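Local coordinates for protein jasmonate-induced oxygenase 2 (Arabidopsis thaliana, PDB 6LSV) that oxidises the plant hormone jasmonate to 12-hydroxyjasmonate with iron, 2-oxoglutarate and molecular oxygen, acting in jasmonate-mediated defence signalling, at residues L220-G223 and L224-H227; I26-A29 and S30-P33. One frame throughout, in Å; residues are numbered along the deposited sequence.

Interaction 1 (L220-G223 and L224-H227); sequences LALG and LSPH. With FE (Fe (III) ion), chain E; JAA ({(1R,2R)-3-oxo-2-[(2Z)-pent-2-en-1-yl]cyclopentyl}acetic acid), chain D; AKG (2-oxoglutaric acid), chain C.
The H227 imidazole has O5 of 2-oxoglutarate at its edge, close to the ring plane, with CE1 4.0 Å from that oxygen, while C15 of jasmonic acid approaches obliquely and H284 meets the ring edge-to-face. NE2 of H227 binds the iron at 2.4 Å. O1 of 2-oxoglutarate (AKG O1) is a further ligand, 2.0 Å from the iron FE. With D229 and H284, H227 forms the His-X-Asp...His facial triad of the double-stranded beta-helix oxygenases. The ring is held from behind by its other nitrogen: ND1 of H227 donates to S225 O over 3.2 Å (N-H...O angle 148°), meeting the carbonyl almost head-on but with the acceptor 22° off the ring plane. This bond opposes rotation of the imidazole and ties its orientation to the backbone two residues earlier. Upstream, the chain enters the strand through a classic beta bulge, in which G223 and L224 both face V286. The L224 side chain turns into the pocket, CG anti to the backbone N (chi1 -164°), and its CD2 methyl lies 3.6 Å from O2 of 2-oxoglutarate and 3.9 Å from C15 of jasmonic acid. Behind the bulge, L222 reaches along the chain to P226: its CD1 methyl packs against CD of P226 at 4.1 Å, the two side chains crossing at about a right angle, and passes beside the CA of S225. The S225 hydroxyl is hydrogen-bonded to D134. C15 of jasmonic acid (JAA C15), the pentenyl terminus hydroxylated in 12-hydroxyjasmonate, lies 4.3 Å from the iron FE, a separation consistent with its being the carbon presented for oxidation.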
loop_
_atom_site.group_PDB
_atom_site.type_symbol
_atom_site.label_atom_id
_atom_site.label_comp_id
_atom_site.label_asym_id
_atom_site.label_seq_id
_atom_site.Cartn_x
_atom_site.Cartn_y
_atom_site.Cartn_z
ATOM N N LEU A 220 14.976 16.984 2.377
ATOM C CA LEU A 220 14.327 17.577 1.215
ATOM C C LEU A 220 13.498 16.577 0.427
ATOM O O LEU A 220 12.722 16.987 -0.445
ATOM C CB LEU A 220 15.366 18.192 0.267
ATOM C CG LEU A 220 16.405 19.176 0.801
ATOM C CD1 LEU A 220 17.345 19.591 -0.324
ATOM C CD2 LEU A 220 15.734 20.387 1.417
ATOM N N ALA A 221 13.648 15.287 0.700
ATOM C CA ALA A 221 13.101 14.241 -0.143
ATOM C C ALA A 221 12.044 13.451 0.614
ATOM O O ALA A 221 11.907 13.549 1.836
ATOM C CB ALA A 221 14.212 13.306 -0.638
ATOM N N LEU A 222 11.289 12.661 -0.142
ATOM C CA LEU A 222 10.323 11.726 0.409
ATOM C C LEU A 222 10.491 10.403 -0.316
ATOM O O LEU A 222 10.577 10.376 -1.548
ATOM C CB LEU A 222 8.888 12.239 0.254
ATOM C CG LEU A 222 8.390 13.243 1.296
ATOM C CD1 LEU A 222 7.032 13.791 0.897
ATOM C CD2 LEU A 222 8.325 12.607 2.670
ATOM N N GLY A 223 10.567 9.311 0.447
ATOM C CA GLY A 223 10.580 8.001 -0.177
ATOM C C GLY A 223 9.303 7.727 -0.940
ATOM O O GLY A 223 9.327 7.087 -1.994
ATOM N N LEU A 224 8.179 8.229 -0.432
ATOM C CA LEU A 224 6.884 8.088 -1.091
ATOM C C LEU A 224 5.993 9.232 -0.627
ATOM O O LEU A 224 5.786 9.406 0.578
ATOM C CB LEU A 224 6.259 6.735 -0.761
ATOM C CG LEU A 224 5.104 6.258 -1.638
ATOM C CD1 LEU A 224 5.443 6.407 -3.113
ATOM C CD2 LEU A 224 4.772 4.813 -1.292
ATOM N N SER A 225 5.473 10.008 -1.576
ATOM C CA SER A 225 4.679 11.187 -1.261
ATOM C C SER A 225 3.319 10.798 -0.677
ATOM O O SER A 225 2.883 9.651 -0.809
ATOM C CB SER A 225 4.503 12.043 -2.514
ATOM O OG SER A 225 5.734 12.620 -2.909
ATOM N N PRO A 226 2.631 11.740 -0.016
ATOM C CA PRO A 226 1.361 11.403 0.640
ATOM C C PRO A 226 0.353 10.783 -0.317
ATOM O O PRO A 226 0.270 11.147 -1.492
ATOM C CB PRO A 226 0.861 12.756 1.159
ATOM C CG PRO A 226 2.092 13.543 1.371
ATOM C CD PRO A 226 3.030 13.133 0.270
ATOM N N HIS A 227 -0.422 9.840 0.214
ATOM C CA HIS A 227 -1.484 9.174 -0.526
ATOM C C HIS A 227 -2.242 8.255 0.421
ATOM O O HIS A 227 -1.726 7.844 1.464
ATOM C CB HIS A 227 -0.941 8.353 -1.697
ATOM C CG HIS A 227 -0.249 7.097 -1.271
ATOM N ND1 HIS A 227 0.925 7.106 -0.549
ATOM C CD2 HIS A 227 -0.573 5.795 -1.448
ATOM C CE1 HIS A 227 1.299 5.863 -0.306
ATOM N NE2 HIS A 227 0.406 5.048 -0.839
HETATM FE FE FE E . 0.682 2.951 0.298
HETATM O O01 JAA D . 2.266 0.811 -7.793
HETATM O O02 JAA D . -3.771 -1.171 -8.130
HETATM O O03 JAA D . -3.798 0.164 -9.845
HETATM C C04 JAA D . -1.049 0.243 -8.112
HETATM C C05 JAA D . 0.095 1.234 -7.518
HETATM C C06 JAA D . -0.658 0.082 -9.604
HETATM C C07 JAA D . 0.649 0.516 -9.710
HETATM C C08 JAA D . 1.150 0.873 -8.189
HETATM C C09 JAA D . 0.313 1.012 -5.958
HETATM C C10 JAA D . -2.359 0.800 -8.000
HETATM C C11 JAA D . -0.650 1.894 -5.161
HETATM C C12 JAA D . -3.366 -0.121 -8.697
HETATM C C13 JAA D . -0.237 2.645 -4.158
HETATM C C14 JAA D . 1.233 2.677 -3.743
HETATM C C15 JAA D . 1.716 4.126 -3.687
HETATM C C1 AKG C . 2.948 1.643 0.382
HETATM O O1 AKG C . 1.766 1.284 0.612
HETATM O O2 AKG C . 3.435 1.461 -0.768
HETATM C C2 AKG C . 3.761 2.316 1.494
HETATM O O5 AKG C . 3.375 3.345 1.937
HETATM C C3 AKG C . 5.054 1.701 2.048
HETATM C C4 AKG C . 5.134 1.970 3.553
HETATM C C5 AKG C . 6.561 1.783 4.071
HETATM O O3 AKG C . 6.776 1.422 5.258
HETATM O O4 AKG C . 7.530 1.995 3.300
#

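Interaction 2 (I26-A29 and S30-P33); sequences IKPA and SLRP
This is a local contact round a beta turn, P28 to L31, in the surface loop between helix 10-15 and strand 47-49, with the R32 side chain folded back across the preceding backbone. A29 and S30 occupy the two corner positions with helical backbone angles, as in turns of the type I/III family. The turn is closed by L31 N donating to P28 O over 3.0 Å; the N-H lies well above the plane of the P28 carbonyl rather than on a lone pair. A second, weak bond from R32 N reaches the same oxygen, so P28 O receives two successive amides, the second weakly. The side chains at the two ends of the turn touch loosely, CG of P28 to CD1 of L31 (4.3 Å). Residues A29, S30 and L31 also touch a crystal neighbour, which may bear on the conformation of this exposed corner. I26 lies alongside R32, the two side chains pointing the same way, and its CG2 methyl is 3.9 Å from NH2 of R32. K27 sends its ammonium the other way, into a salt bridge with D134, while its carbonyl serves the arginine. The R32 chain bends at the CG-CD bond (chi3 -144°), which brings the flat group over the start of the turn: A29 CA sits over the centre of one guanidinium face, 3.6 Å above its plane, and the A29 CB methyl is near NH1. At the edge of the group, in its plane, is K27 O. That oxygen takes a weak bond from NH2 of R32 and a much straighter one from NE, 2.8 Å long with an N-H...O angle of 161°.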
loop_
_atom_site.group_PDB
_atom_site.type_symbol
_atom_site.label_atom_id
_atom_site.label_comp_id
_atom_site.label_asym_id
_atom_site.label_seq_id
_atom_site.Cartn_x
_atom_site.Cartn_y
_atom_site.Cartn_z
ATOM N N ILE A 26 13.457 17.051 -5.018
ATOM C CA ILE A 26 13.287 18.030 -3.951
ATOM C C ILE A 26 11.812 18.397 -3.866
ATOM O O ILE A 26 11.221 18.866 -4.845
ATOM C CB ILE A 26 14.151 19.278 -4.186
ATOM C CG1 ILE A 26 15.612 18.888 -4.412
ATOM C CG2 ILE A 26 14.022 20.242 -3.017
ATOM C CD1 ILE A 26 16.500 20.053 -4.781
ATOM N N LYS A 27 11.221 18.186 -2.708
ATOM C CA LYS A 27 9.824 18.533 -2.525
ATOM C C LYS A 27 9.691 19.992 -2.119
ATOM O O LYS A 27 10.643 20.594 -1.609
ATOM C CB LYS A 27 9.197 17.630 -1.468
ATOM C CG LYS A 27 9.419 16.147 -1.720
ATOM C CD LYS A 27 8.923 15.729 -3.099
ATOM C CE LYS A 27 8.729 14.217 -3.175
ATOM N NZ LYS A 27 8.282 13.767 -4.524
ATOM N N PRO A 28 8.530 20.603 -2.364
ATOM C CA PRO A 28 8.311 21.975 -1.898
ATOM C C PRO A 28 8.550 22.085 -0.400
ATOM O O PRO A 28 8.350 21.129 0.353
ATOM C CB PRO A 28 6.844 22.238 -2.250
ATOM C CG PRO A 28 6.581 21.360 -3.414
ATOM C CD PRO A 28 7.420 20.123 -3.207
ATOM N N ALA A 29 8.989 23.268 0.030
ATOM C CA ALA A 29 9.211 23.491 1.456
ATOM C C ALA A 29 7.944 23.266 2.268
ATOM O O ALA A 29 8.019 22.978 3.466
ATOM C CB ALA A 29 9.744 24.901 1.694
ATOM N N SER A 30 6.773 23.392 1.644
ATOM C CA SER A 30 5.524 23.177 2.362
ATOM C C SER A 30 5.350 21.730 2.793
ATOM O O SER A 30 4.622 21.461 3.754
ATOM C CB SER A 30 4.354 23.570 1.483
ATOM O OG SER A 30 4.563 24.855 0.948
ATOM N N LEU A 31 5.992 20.796 2.102
ATOM C CA LEU A 31 5.694 19.389 2.284
ATOM C C LEU A 31 6.920 18.562 2.628
ATOM O O LEU A 31 6.811 17.334 2.717
ATOM C CB LEU A 31 5.021 18.842 1.020
ATOM C CG LEU A 31 3.803 19.675 0.590
ATOM C CD1 LEU A 31 3.593 19.620 -0.913
ATOM C CD2 LEU A 31 2.529 19.271 1.333
ATOM N N ARG A 32 8.072 19.196 2.838
ATOM C CA ARG A 32 9.256 18.492 3.299
ATOM C C ARG A 32 9.032 17.958 4.712
ATOM O O ARG A 32 8.287 18.549 5.502
ATOM C CB ARG A 32 10.465 19.424 3.291
ATOM C CG ARG A 32 11.154 19.552 1.951
ATOM C CD ARG A 32 12.091 20.742 1.946
ATOM N NE ARG A 32 12.113 21.409 0.649
ATOM C CZ ARG A 32 12.648 22.605 0.436
ATOM N NH1 ARG A 32 13.207 23.269 1.439
ATOM N NH2 ARG A 32 12.625 23.135 -0.779
ATOM N N PRO A 33 9.664 16.833 5.060
ATOM C CA PRO A 33 9.614 16.342 6.438
ATOM C C PRO A 33 10.545 17.135 7.351
ATOM O O PRO A 33 10.141 18.178 7.867
ATOM C CB PRO A 33 10.072 14.889 6.312
ATOM C CG PRO A 33 10.902 14.861 5.074
ATOM C CD PRO A 33 10.357 15.905 4.152
#

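Overall arrangement
Interactions 1 and 2 lie side by side, their centres 9 Å apart, although nearly 190 residues separate them in sequence. The N-terminal loop 26-33 is fastened to the start of 220-227 by a probable backbone hydrogen bond, K27 N to L220 O (3.0 Å), and CD of R32 packs on CD2 of L220 (3.7 Å). NZ of K27 makes a weak hydrogen bond to OG of S225 (3.2 Å), and both also meet D134, by salt bridge and hydrogen bond respectively, so one carboxylate joins them. Interaction 1 carries the iron and touches both organic ligands; interaction 2 stays outside, the K27 side chain about 11 Å from that of H227 and about 12 Å from jasmonic acid.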